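DTDP-4-amino-4,6-dideoxyglucose formyltransferase (Shewanella sp. FDAARGOS_354, PDB 6V2T) probably transfers a formyl group from a folate cofactor to the amino group of the nucleotide-linked sugar dTDP-4-amino-4,6-dideoxyglucose. Local coordinates at residues R58-N63 against C100-P105; L94-H99 against I115-G120. One frame throughout, in Å; residues are numbered along the deposited sequence. Where two conformers were deposited one is given.

How the interactions relate
Followed from the N terminus, the chain offers a worked example of a ligand cleft built where loops leave a sheet. It passes the end of strand 53-60 and its turn, then strand 94-98, then the loop 100-105, where interaction 1 closes over 36 intervening residues. Strand 113-118 follows, and interaction 2 closes a shorter loop of 15 residues back onto strand 94-98. The two closures cross, because 94-99 falls inside the first and 100-105 inside the second. Interaction 2 joins neighbouring strands of the central sheet; interaction 1 ties the loop leaving one of them to the end of strand 53-60. Phe104 packs on Val95 and Ser97, and both contacts reach folic acid and the dTDP-sugar.

Interaction 1. Residues R58-N63 against C100-P105. With FOL (folic acid), chain H; 0FX (dTDP-4-amino-4,6-dideoxyglucose), chain G.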
loop_
_atom_site.group_PDB
_atom_site.type_symbol
_atom_site.label_atom_id
_atom_site.label_comp_id
_atom_site.label_asym_id
_atom_site.label_seq_id
_atom_site.Cartn_x
_atom_site.Cartn_y
_atom_site.Cartn_z
ATOM N N ARG B 58 -5.089 22.694 -26.139
ATOM C CA ARG B 58 -6.492 22.635 -25.665
ATOM C C ARG B 58 -6.688 21.333 -24.876
ATOM O O ARG B 58 -5.950 20.333 -25.146
ATOM C CB ARG B 58 -7.456 22.735 -26.852
ATOM C CG ARG B 58 -7.260 23.963 -27.732
ATOM C CD ARG B 58 -7.757 25.256 -27.104
ATOM N NE ARG B 58 -7.726 26.366 -28.044
ATOM C CZ ARG B 58 -6.697 27.178 -28.205
ATOM N NH1 ARG B 58 -6.755 28.157 -29.091
ATOM N NH2 ARG B 58 -5.615 27.018 -27.473
ATOM N N TYR B 59 -7.619 21.334 -23.923
ATOM C CA TYR B 59 -7.999 20.112 -23.170
ATOM C C TYR B 59 -9.409 19.738 -23.612
ATOM O O TYR B 59 -10.044 20.529 -24.331
ATOM C CB TYR B 59 -7.848 20.312 -21.663
ATOM C CG TYR B 59 -8.815 21.313 -21.094
ATOM C CD1 TYR B 59 -10.134 20.967 -20.870
ATOM C CD2 TYR B 59 -8.421 22.608 -20.796
ATOM C CE1 TYR B 59 -11.046 21.874 -20.360
ATOM C CE2 TYR B 59 -9.316 23.523 -20.264
ATOM C CZ TYR B 59 -10.636 23.157 -20.054
ATOM O OH TYR B 59 -11.544 24.043 -19.552
ATOM N N SER B 60 -9.849 18.527 -23.250
ATOM C CA SER B 60 -11.121 17.936 -23.729
ATOM C C SER B 60 -12.267 18.540 -22.916
ATOM O O SER B 60 -12.087 18.741 -21.706
ATOM C CB SER B 60 -11.146 16.426 -23.626
ATOM O OG SER B 60 -10.264 15.813 -24.552
ATOM N N ALA B 61 -13.404 18.771 -23.566
ATOM C CA ALA B 61 -14.646 19.299 -22.952
ATOM C C ALA B 61 -15.085 18.365 -21.814
ATOM O O ALA B 61 -15.418 18.863 -20.724
ATOM C CB ALA B 61 -15.706 19.424 -24.029
ATOM N N ILE B 62 -15.005 17.054 -22.045
ATOM C CA ILE B 62 -15.512 16.002 -21.111
ATOM C C ILE B 62 -14.595 15.888 -19.881
ATOM O O ILE B 62 -14.996 15.209 -18.909
ATOM C CB ILE B 62 -15.692 14.669 -21.867
ATOM C CG1 ILE B 62 -16.617 13.716 -21.105
ATOM C CG2 ILE B 62 -14.350 14.029 -22.198
ATOM C CD1 ILE B 62 -17.421 12.780 -21.986
ATOM N N ASN B 63 -13.422 16.535 -19.901
ATOM C CA ASN B 63 -12.480 16.582 -18.753
ATOM C C ASN B 63 -13.282 17.052 -17.541
ATOM O O ASN B 63 -13.851 18.170 -17.601
ATOM C CB ASN B 63 -11.247 17.464 -19.007
ATOM C CG ASN B 63 -10.113 17.187 -18.044
ATOM O OD1 ASN B 63 -10.356 16.903 -16.876
ATOM N ND2 ASN B 63 -8.872 17.248 -18.514
ATOM N N CYS B 100 -5.632 12.363 -24.939
ATOM C CA CYS B 100 -6.920 13.053 -25.174
ATOM C C CYS B 100 -8.065 12.143 -24.730
ATOM O O CYS B 100 -8.129 11.011 -25.256
ATOM C CB CYS B 100 -7.081 13.380 -26.648
ATOM S SG CYS B 100 -8.606 14.269 -27.000
ATOM N N LYS B 101 -8.924 12.626 -23.822
ATOM C CA LYS B 101 -10.102 11.873 -23.281
ATOM C C LYS B 101 -11.202 11.703 -24.348
ATOM O O LYS B 101 -12.106 10.897 -24.100
ATOM C CB LYS B 101 -10.693 12.568 -22.044
ATOM C CG LYS B 101 -9.841 12.528 -20.783
ATOM C CD LYS B 101 -10.299 13.497 -19.697
ATOM C CE LYS B 101 -9.534 13.338 -18.396
ATOM N NZ LYS B 101 -9.812 12.022 -17.771
ATOM N N GLN B 102 -11.171 12.413 -25.483
ATOM C CA GLN B 102 -12.280 12.329 -26.484
ATOM C C GLN B 102 -11.889 11.479 -27.689
ATOM O O GLN B 102 -10.781 11.633 -28.200
ATOM C CB GLN B 102 -12.673 13.696 -27.030
ATOM C CG GLN B 102 -13.250 14.643 -25.991
ATOM C CD GLN B 102 -13.687 15.933 -26.648
ATOM O OE1 GLN B 102 -12.872 16.790 -26.998
ATOM N NE2 GLN B 102 -14.989 16.059 -26.849
ATOM N N ILE B 103 -12.817 10.667 -28.183
ATOM C CA ILE B 103 -12.655 9.950 -29.472
ATOM C C ILE B 103 -12.813 10.968 -30.604
ATOM O O ILE B 103 -13.814 11.709 -30.592
ATOM C CB ILE B 103 -13.654 8.790 -29.593
ATOM C CG1 ILE B 103 -13.445 7.764 -28.475
ATOM C CG2 ILE B 103 -13.527 8.164 -30.981
ATOM C CD1 ILE B 103 -14.689 6.972 -28.097
ATOM N N PHE B 104 -11.864 11.014 -31.547
ATOM C CA PHE B 104 -11.968 11.905 -32.733
ATOM C C PHE B 104 -12.991 11.314 -33.688
ATOM O O PHE B 104 -12.921 10.132 -33.999
ATOM C CB PHE B 104 -10.625 12.103 -33.439
ATOM C CG PHE B 104 -9.652 13.008 -32.729
ATOM C CD1 PHE B 104 -9.717 13.208 -31.360
ATOM C CD2 PHE B 104 -8.657 13.664 -33.448
ATOM C CE1 PHE B 104 -8.799 14.026 -30.720
ATOM C CE2 PHE B 104 -7.726 14.463 -32.796
ATOM C CZ PHE B 104 -7.805 14.644 -31.442
ATOM N N PRO B 105 -13.973 12.101 -34.181
ATOM C CA PRO B 105 -14.897 11.608 -35.187
ATOM C C PRO B 105 -14.203 11.406 -36.540
ATOM O O PRO B 105 -13.182 12.050 -36.817
ATOM C CB PRO B 105 -15.926 12.738 -35.297
ATOM C CG PRO B 105 -15.122 13.974 -34.979
ATOM C CD PRO B 105 -14.185 13.524 -33.882
HETATM N N1 FOL H . -9.710 9.052 -31.612
HETATM C C2 FOL H . -9.683 8.241 -32.682
HETATM N NA2 FOL H . -10.619 8.357 -33.619
HETATM N N3 FOL H . -8.683 7.323 -32.850
HETATM C C4 FOL H . -7.742 7.175 -31.905
HETATM O O4 FOL H . -6.865 6.305 -32.147
HETATM C C4A FOL H . -7.753 8.006 -30.788
HETATM N N5 FOL H . -6.869 7.899 -29.796
HETATM C C6 FOL H . -7.079 8.479 -28.465
HETATM C C7 FOL H . -7.793 9.830 -28.659
HETATM N N8 FOL H . -8.863 9.775 -29.619
HETATM C C8A FOL H . -8.779 8.951 -30.675
HETATM C C9 FOL H . -7.658 7.444 -27.430
HETATM N N10 FOL H . -8.548 8.056 -26.440
HETATM C C11 FOL H . -12.163 6.513 -24.934
HETATM C C12 FOL H . -11.687 7.772 -24.562
HETATM C C13 FOL H . -10.475 8.257 -25.064
HETATM C C14 FOL H . -9.722 7.526 -25.960
HETATM C C15 FOL H . -10.212 6.285 -26.351
HETATM C C16 FOL H . -11.414 5.782 -25.847
HETATM C C FOL H . -13.485 6.000 -24.415
HETATM O O FOL H . -14.256 6.837 -23.998
HETATM N N FOL H . -13.860 4.719 -24.474
HETATM O O4P 0FX G . -3.138 8.215 -18.974
HETATM P P2 0FX G . -4.015 9.431 -18.665
HETATM O O3P 0FX G . -3.464 10.701 -19.232
HETATM O O1G 0FX G . -5.334 9.086 -19.444
HETATM C C1G 0FX G . -5.828 10.034 -20.388
HETATM C C2G 0FX G . -7.318 10.111 -20.120
HETATM O O2G 0FX G . -7.651 10.559 -18.793
HETATM C C3G 0FX G . -7.869 8.709 -20.317
HETATM O O3G 0FX G . -9.294 8.806 -20.173
HETATM C C4G 0FX G . -7.446 8.118 -21.676
HETATM N N4A 0FX G . -7.769 6.688 -21.695
HETATM C C5G 0FX G . -5.962 8.239 -21.999
HETATM C C6G 0FX G . -5.683 7.838 -23.462
HETATM O O5G 0FX G . -5.549 9.583 -21.735
HETATM O OPP 0FX G . -4.320 9.973 -17.086
HETATM P P 0FX G . -5.337 9.069 -16.307
HETATM O O1P 0FX G . -6.692 8.924 -16.820
HETATM O O2P 0FX G . -5.504 9.698 -14.950
HETATM O O5 0FX G . -4.748 7.660 -15.908
HETATM C C5 0FX G . -3.403 7.515 -15.536
HETATM C C4 0FX G . -3.295 6.195 -14.762
HETATM O O4 0FX G . -3.954 6.267 -13.496
HETATM C C3 0FX G . -3.989 5.002 -15.441
HETATM O O3 0FX G . -3.198 4.434 -16.476
HETATM C C2 0FX G . -4.307 4.029 -14.278
HETATM C C1 0FX G . -4.481 5.041 -13.113
HETATM N N11 0FX G . -5.897 5.208 -12.813
HETATM C C61 0FX G . -6.613 6.261 -13.265
HETATM C C51 0FX G . -7.958 6.367 -12.917
HETATM C C5A 0FX G . -8.785 7.542 -13.428
HETATM C C21 0FX G . -6.456 4.273 -12.034
HETATM O O21 0FX G . -5.698 3.232 -11.607
HETATM N N31 0FX G . -7.764 4.330 -11.686
HETATM C C41 0FX G . -8.527 5.371 -12.115
HETATM O O41 0FX G . -9.855 5.382 -11.795
#
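Ser60 and Lys101 share one acceptor, Asp31 OD2, which is hydrogen-bonded to Ser60 OG and to the backbone N of Lys101. Asp31 OD1 holds Asn63 ND2, and thus a single carboxylate joins both segments where they meet. Ser60 OG also lies against Cys100 SG, 3.3 Å away; within its own segment that sulfur accepts a hydrogen bond from Gln102 N at 3.5 Å. Gln102 runs extended past the serine, its CG 3.6 Å from Ser60 CB, and its buried amide is satisfied beyond by Asn78 OD1 and Val79 N. Such loops at the carboxyl ends of parallel strands form the ligand cleft in a Rossmann-like domain; here a type I turn, Ser60 to Asn63, ends strand 53-60 and packs against the loop 100-105. From that turn Ile62 CG2 touches Lys101 CB at 3.9 Å. Farther along, Lys101 CE packs on Asn63 CG at 3.9 Å, the two side chains slanting across each other. A bend at the last torsion (chi4 -66°) then carries Lys101 NZ off the asparagine to the sugar, where it donates to O2G of the dTDP-sugar at 2.8 Å. Folic acid is held by the backbone: its N10 donates almost straight (168°) to Cys100 O at 3.2 Å, and its NA2 to Phe104 O at 2.9 Å.

Interaction 2. Residues L94-H99 against I115-G120; sequences LVVSAH and INIHPG. With 0FX (dTDP-4-amino-4,6-dideoxyglucose), chain G; FOL (folic acid), chain H.
Ser97 and Asn116 face each other at the middle of a parallel strand pair, 94-98 beside 113-118, whose axes diverge by only 15°. Together with helix 106-109 the strands form a beta-alpha-beta unit in the central sheet of the formyltransferase domain, and Asn116-Ile117-His118 matches the Asn-X-His element of this family.

Backbone hydrogen bonds set the register. Ser97 N donates to Ile115 O at 2.7 Å; Ile115 N in turn donates to Val95 O and Ile117 N to Ser97 O, so that Ser97 uses both its N and its O on the neighbouring strand.

On the face turned to folic acid, the side chains of Ser97 and Asn116 meet. Asn116 ND2 lies 2.6 Å from Ser97 OG, a short but poorly aligned and therefore weak hydrogen bond. The serine torsion places OG opposite its own N (chi1 161°), within reach of that amide. Asn116 OD1 is hydrogen-bonded to His146 NE2, consistent with the modelled orientation of the amide, ND2 toward the serine, and the amide lies against the C6 and N5 region of the pterin.

Apolar contacts lie on the other face: Ile117 CD1 reaches Val96 CG1 at 3.7 Å and also touches Ala98 CB, while Leu94 and Ile115 meet through their CD1 methyls. Helices 33-45 and 171-194 cover parts of this side.

At the strand end, His99 carries the contact to the dTDP-sugar. Its ND1 donates to phosphate O3P at 2.8 Å (152°), in the ring plane, and NE2 is hydrogen-bonded to Glu182. Pro119 CD packs obliquely at 3.6 Å from His99 NE2, and His99 CD2 comes within 3.3 Å of Ile117 O.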
loop_
_atom_site.group_PDB
_atom_site.type_symbol
_atom_site.label_atom_id
_atom_site.label_comp_id
_atom_site.label_asym_id
_atom_site.label_seq_id
_atom_site.Cartn_x
_atom_site.Cartn_y
_atom_site.Cartn_z
ATOM N N LEU B 94 -1.974 20.078 -38.597
ATOM C CA LEU B 94 -1.711 18.836 -37.820
ATOM C C LEU B 94 -2.415 18.903 -36.470
ATOM O O LEU B 94 -2.291 19.932 -35.809
ATOM C CB LEU B 94 -0.206 18.688 -37.622
ATOM C CG LEU B 94 0.218 17.568 -36.671
ATOM C CD1 LEU B 94 -0.169 16.196 -37.255
ATOM C CD2 LEU B 94 1.713 17.621 -36.382
ATOM N N VAL B 95 -3.030 17.803 -36.036
ATOM C CA VAL B 95 -3.546 17.654 -34.650
ATOM C C VAL B 95 -2.799 16.504 -33.984
ATOM O O VAL B 95 -2.717 15.426 -34.610
ATOM C CB VAL B 95 -5.068 17.439 -34.601
ATOM C CG1 VAL B 95 -5.563 17.375 -33.162
ATOM C CG2 VAL B 95 -5.799 18.512 -35.369
ATOM N N VAL B 96 -2.307 16.742 -32.764
ATOM C CA VAL B 96 -1.655 15.726 -31.891
ATOM C C VAL B 96 -2.526 15.508 -30.649
ATOM O O VAL B 96 -2.749 16.447 -29.862
ATOM C CB VAL B 96 -0.206 16.088 -31.528
ATOM C CG1 VAL B 96 0.386 15.045 -30.603
ATOM C CG2 VAL B 96 0.662 16.263 -32.764
ATOM N N SER B 97 -3.025 14.284 -30.506
ATOM C CA SER B 97 -3.712 13.813 -29.296
ATOM C C SER B 97 -2.646 13.353 -28.313
ATOM O O SER B 97 -1.929 12.391 -28.624
ATOM C CB SER B 97 -4.658 12.693 -29.604
ATOM O OG SER B 97 -4.940 12.010 -28.410
ATOM N N ALA B 98 -2.547 14.018 -27.180
ATOM C CA ALA B 98 -1.605 13.672 -26.098
ATOM C C ALA B 98 -2.437 13.265 -24.880
ATOM O O ALA B 98 -2.738 14.131 -24.029
ATOM C CB ALA B 98 -0.676 14.831 -25.828
ATOM N N HIS B 99 -2.810 11.988 -24.810
ATOM C CA HIS B 99 -3.703 11.471 -23.740
ATOM C C HIS B 99 -4.992 12.305 -23.775
ATOM O O HIS B 99 -5.337 12.912 -22.776
ATOM C CB HIS B 99 -2.990 11.520 -22.390
ATOM C CG HIS B 99 -1.819 10.600 -22.266
ATOM N ND1 HIS B 99 -1.487 10.010 -21.072
ATOM C CD2 HIS B 99 -0.913 10.171 -23.168
ATOM C CE1 HIS B 99 -0.402 9.268 -21.239
ATOM N NE2 HIS B 99 -0.033 9.347 -22.529
ATOM N N ILE B 115 -2.377 12.647 -35.086
ATOM C CA ILE B 115 -1.373 11.734 -34.480
ATOM C C ILE B 115 -1.643 11.612 -32.981
ATOM O O ILE B 115 -1.778 12.651 -32.301
ATOM C CB ILE B 115 0.056 12.225 -34.787
ATOM C CG1 ILE B 115 0.323 12.196 -36.291
ATOM C CG2 ILE B 115 1.063 11.412 -33.995
ATOM C CD1 ILE B 115 1.710 12.694 -36.750
ATOM N N ASN B 116 -1.661 10.376 -32.480
ATOM C CA ASN B 116 -1.966 10.041 -31.069
ATOM C C ASN B 116 -0.682 9.610 -30.373
ATOM O O ASN B 116 0.160 8.853 -30.966
ATOM C CB ASN B 116 -3.067 8.982 -30.940
ATOM C CG ASN B 116 -3.464 8.658 -29.507
ATOM O OD1 ASN B 116 -3.455 7.500 -29.100
ATOM N ND2 ASN B 116 -3.836 9.645 -28.723
ATOM N N ILE B 117 -0.521 10.086 -29.151
ATOM C CA ILE B 117 0.523 9.592 -28.222
ATOM C C ILE B 117 -0.169 8.675 -27.211
ATOM O O ILE B 117 -0.936 9.160 -26.359
ATOM C CB ILE B 117 1.244 10.790 -27.573
ATOM C CG1 ILE B 117 1.744 11.770 -28.626
ATOM C CG2 ILE B 117 2.393 10.301 -26.695
ATOM C CD1 ILE B 117 2.171 13.095 -28.048
ATOM N N HIS B 118 0.038 7.373 -27.336
ATOM C CA HIS B 118 -0.694 6.336 -26.563
ATOM C C HIS B 118 0.265 5.659 -25.596
ATOM O O HIS B 118 1.310 5.142 -26.006
ATOM C CB HIS B 118 -1.329 5.322 -27.530
ATOM C CG HIS B 118 -1.964 4.134 -26.883
ATOM N ND1 HIS B 118 -3.109 4.235 -26.108
ATOM C CD2 HIS B 118 -1.706 2.822 -26.996
ATOM C CE1 HIS B 118 -3.472 3.034 -25.718
ATOM N NE2 HIS B 118 -2.600 2.147 -26.220
ATOM N N PRO B 119 -0.135 5.538 -24.316
ATOM C CA PRO B 119 0.664 4.848 -23.307
ATOM C C PRO B 119 0.476 3.324 -23.268
ATOM O O PRO B 119 0.388 2.770 -22.198
ATOM C CB PRO B 119 0.201 5.541 -22.034
ATOM C CG PRO B 119 -1.277 5.796 -22.277
ATOM C CD PRO B 119 -1.333 6.196 -23.739
ATOM N N GLY B 120 0.398 2.705 -24.446
ATOM C CA GLY B 120 0.468 1.243 -24.653
ATOM C C GLY B 120 1.342 0.925 -25.857
ATOM O O GLY B 120 1.742 1.860 -26.570
HETATM O O4P 0FX G . -3.138 8.215 -18.974
HETATM P P2 0FX G . -4.015 9.431 -18.665
HETATM O O3P 0FX G . -3.464 10.701 -19.232
HETATM O O1G 0FX G . -5.334 9.086 -19.444
HETATM C C1G 0FX G . -5.828 10.034 -20.388
HETATM C C2G 0FX G . -7.318 10.111 -20.120
HETATM O O2G 0FX G . -7.651 10.559 -18.793
HETATM C C3G 0FX G . -7.869 8.709 -20.317
HETATM O O3G 0FX G . -9.294 8.806 -20.173
HETATM C C4G 0FX G . -7.446 8.118 -21.676
HETATM N N4A 0FX G . -7.769 6.688 -21.695
HETATM C C5G 0FX G . -5.962 8.239 -21.999
HETATM C C6G 0FX G . -5.683 7.838 -23.462
HETATM O O5G 0FX G . -5.549 9.583 -21.735
HETATM O OPP 0FX G . -4.320 9.973 -17.086
HETATM P P 0FX G . -5.337 9.069 -16.307
HETATM O O1P 0FX G . -6.692 8.924 -16.820
HETATM O O2P 0FX G . -5.504 9.698 -14.950
HETATM O O5 0FX G . -4.748 7.660 -15.908
HETATM C C5 0FX G . -3.403 7.515 -15.536
HETATM C C4 0FX G . -3.295 6.195 -14.762
HETATM O O4 0FX G . -3.954 6.267 -13.496
HETATM C C3 0FX G . -3.989 5.002 -15.441
HETATM O O3 0FX G . -3.198 4.434 -16.476
HETATM C C2 0FX G . -4.307 4.029 -14.278
HETATM C C1 0FX G . -4.481 5.041 -13.113
HETATM N N11 0FX G . -5.897 5.208 -12.813
HETATM C C61 0FX G . -6.613 6.261 -13.265
HETATM C C51 0FX G . -7.958 6.367 -12.917
HETATM C C5A 0FX G . -8.785 7.542 -13.428
HETATM C C21 0FX G . -6.456 4.273 -12.034
HETATM O O21 0FX G . -5.698 3.232 -11.607
HETATM N N31 0FX G . -7.764 4.330 -11.686
HETATM C C41 0FX G . -8.527 5.371 -12.115
HETATM O O41 0FX G . -9.855 5.382 -11.795
HETATM N N1 FOL H . -9.710 9.052 -31.612
HETATM C C2 FOL H . -9.683 8.241 -32.682
HETATM N NA2 FOL H . -10.619 8.357 -33.619
HETATM N N3 FOL H . -8.683 7.323 -32.850
HETATM C C4 FOL H . -7.742 7.175 -31.905
HETATM O O4 FOL H . -6.865 6.305 -32.147
HETATM C C4A FOL H . -7.753 8.006 -30.788
HETATM N N5 FOL H . -6.869 7.899 -29.796
HETATM C C6 FOL H . -7.079 8.479 -28.465
HETATM C C7 FOL H . -7.793 9.830 -28.659
HETATM N N8 FOL H . -8.863 9.775 -29.619
HETATM C C8A FOL H . -8.779 8.951 -30.675
HETATM C C9 FOL H . -7.658 7.444 -27.430
HETATM N N10 FOL H . -8.548 8.056 -26.440
HETATM C C11 FOL H . -12.163 6.513 -24.934
HETATM C C12 FOL H . -11.687 7.772 -24.562
HETATM C C13 FOL H . -10.475 8.257 -25.064
HETATM C C14 FOL H . -9.722 7.526 -25.960
HETATM C C15 FOL H . -10.212 6.285 -26.351
HETATM C C16 FOL H . -11.414 5.782 -25.847
HETATM C C FOL H . -13.485 6.000 -24.415
HETATM O O FOL H . -14.256 6.837 -23.998
HETATM N N FOL H . -13.860 4.719 -24.474
#